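Local coordinates for basic helix-loop-helix, putative, expressed (Oryza sativa subsp. japonica, PDB 5LW0), which binds ADP-ribose through its macrodomain and probably takes part in ADP-ribosylation-linked repair of DNA interstrand crosslinks, at residues P194-M199 with N206-G211. Numbering follows the deposited sequence.
Sequences PNMNPM and NDYTKG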
# COMPACT_ATOMS: atom_id res chain seq x y z
N PRO A 194 -2.83 3.58 11.22
CA PRO A 194 -3.30 3.56 12.62
C PRO A 194 -3.64 2.21 13.07
O PRO A 194 -4.13 1.33 12.27
CB PRO A 194 -4.55 4.44 12.56
CG PRO A 194 -5.04 4.32 11.18
CD PRO A 194 -3.80 4.20 10.33
N ASN A 195 -3.45 1.96 14.36
CA ASN A 195 -3.76 0.66 14.89
C ASN A 195 -4.97 0.76 15.85
O ASN A 195 -5.00 1.60 16.73
CB ASN A 195 -2.57 0.08 15.62
CG ASN A 195 -2.93 -1.12 16.41
OD1 ASN A 195 -3.58 -2.03 15.93
ND2 ASN A 195 -2.54 -1.12 17.70
N MET A 196 -5.99 -0.04 15.54
CA MET A 196 -7.17 -0.23 16.43
C MET A 196 -7.17 -1.52 17.23
O MET A 196 -8.12 -1.78 17.96
CB MET A 196 -8.42 -0.27 15.58
CG MET A 196 -8.82 1.01 15.03
SD MET A 196 -8.98 2.42 16.22
CE MET A 196 -7.87 3.27 15.08
N ASN A 197 -6.17 -2.36 17.04
CA ASN A 197 -6.05 -3.67 17.69
C ASN A 197 -5.32 -3.51 19.08
O ASN A 197 -4.17 -3.01 19.15
CB ASN A 197 -5.24 -4.61 16.81
CG ASN A 197 -5.21 -6.02 17.31
OD1 ASN A 197 -5.51 -6.27 18.48
ND2 ASN A 197 -4.82 -6.93 16.47
N PRO A 198 -6.01 -3.84 20.18
CA PRO A 198 -5.43 -3.51 21.50
C PRO A 198 -4.19 -4.33 21.85
O PRO A 198 -3.47 -3.99 22.79
CB PRO A 198 -6.60 -3.80 22.48
CG PRO A 198 -7.54 -4.68 21.73
CD PRO A 198 -7.40 -4.31 20.26
N MET A 199 -3.92 -5.35 21.06
CA MET A 199 -2.73 -6.16 21.23
C MET A 199 -1.55 -5.72 20.32
O MET A 199 -0.62 -6.49 20.08
CB MET A 199 -3.06 -7.62 20.95
CG MET A 199 -3.95 -8.24 22.03
SD MET A 199 -5.02 -9.57 21.41
CE MET A 199 -3.90 -10.66 20.50
N ASN A 206 -10.40 2.85 19.54
CA ASN A 206 -11.58 3.39 18.82
C ASN A 206 -11.78 4.91 18.84
O ASN A 206 -12.92 5.41 18.62
CB ASN A 206 -12.86 2.70 19.32
CG ASN A 206 -12.91 1.22 18.95
OD1 ASN A 206 -12.00 0.68 18.31
ND2 ASN A 206 -14.00 0.57 19.31
N ASP A 207 -10.68 5.68 19.08
CA ASP A 207 -10.66 7.10 18.73
C ASP A 207 -10.55 7.17 17.22
O ASP A 207 -9.46 7.23 16.68
CB ASP A 207 -9.50 7.87 19.40
CG ASP A 207 -9.52 9.38 19.07
OD1 ASP A 207 -10.26 9.86 18.15
OD2 ASP A 207 -8.76 10.13 19.74
N TYR A 208 -11.69 7.08 16.54
CA TYR A 208 -11.73 7.15 15.07
C TYR A 208 -11.59 8.53 14.49
O TYR A 208 -11.32 8.67 13.30
CB TYR A 208 -13.01 6.40 14.52
CG TYR A 208 -12.75 4.90 14.35
CD1 TYR A 208 -12.08 4.42 13.19
CD2 TYR A 208 -13.16 3.99 15.26
CE1 TYR A 208 -11.83 3.12 13.02
CE2 TYR A 208 -12.91 2.62 15.09
CZ TYR A 208 -12.23 2.18 13.92
OH TYR A 208 -11.92 0.86 13.70
N THR A 209 -11.73 9.59 15.30
CA THR A 209 -11.41 10.91 14.85
C THR A 209 -9.93 10.93 14.55
O THR A 209 -9.51 11.26 13.42
CB THR A 209 -11.74 11.98 15.91
OG1 THR A 209 -13.14 11.95 16.18
CG2 THR A 209 -11.37 13.32 15.41
N LYS A 210 -9.13 10.49 15.52
CA LYS A 210 -7.70 10.46 15.33
C LYS A 210 -7.35 9.37 14.29
O LYS A 210 -6.50 9.55 13.44
CB LYS A 210 -7.01 10.18 16.63
CG LYS A 210 -5.56 10.52 16.66
CD LYS A 210 -5.04 10.59 18.12
CE LYS A 210 -3.53 10.73 18.16
NZ LYS A 210 -3.03 11.74 17.18
N GLY A 211 -7.96 8.21 14.44
CA GLY A 211 -7.73 7.09 13.55
C GLY A 211 -7.94 7.41 12.09
O GLY A 211 -7.07 7.08 11.22
O HOH W 1 -9.45 0.19 19.42
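Across this contact the backbones of P194-M199 and N206-G211 come nearest at P194 and G211, whose CA atoms are 5.7 Å apart, and at M196 and N206. The first segment is loop after strand 187-192; the second leads into the first turn of helix 208-230. M196 carries the contact. Its CG stands anti to the carbonyl carbon (chi1 -72°), and the chain bends at chi2, bringing SD over one face of the Y208 ring, and at chi3, turning CE toward G211. This is a Met-aromatic contact, with SD 4.2 Å from the ring centroid and offset toward the rim. M196 CG lies 3.4 Å from Y208 OH, against the phenol end of the ring, while M196 CE lies 4.1 Å from G211 CA. P194 CG rests 3.4 Å from G211 O. One water donates to M196 O and to N206 OD1, at 2.8 Å from each. D207 N-caps the helix: K210 N donates to D207 OD1 from above the carboxylate plane. Y208 OH is hydrogen-bonded to D51 N, and F50 meets the ring edge-to-face. With an alanine in place of Y208, the M196 sulfur would probably lose the aromatic face it lies over, and D51 N its hydroxyl partner. The direct contact is van der Waals and sulfur-aromatic, partly against polar atoms, and the water supplies a polar link; the P194 side chain is about 7 Å from bound ADP-ribose.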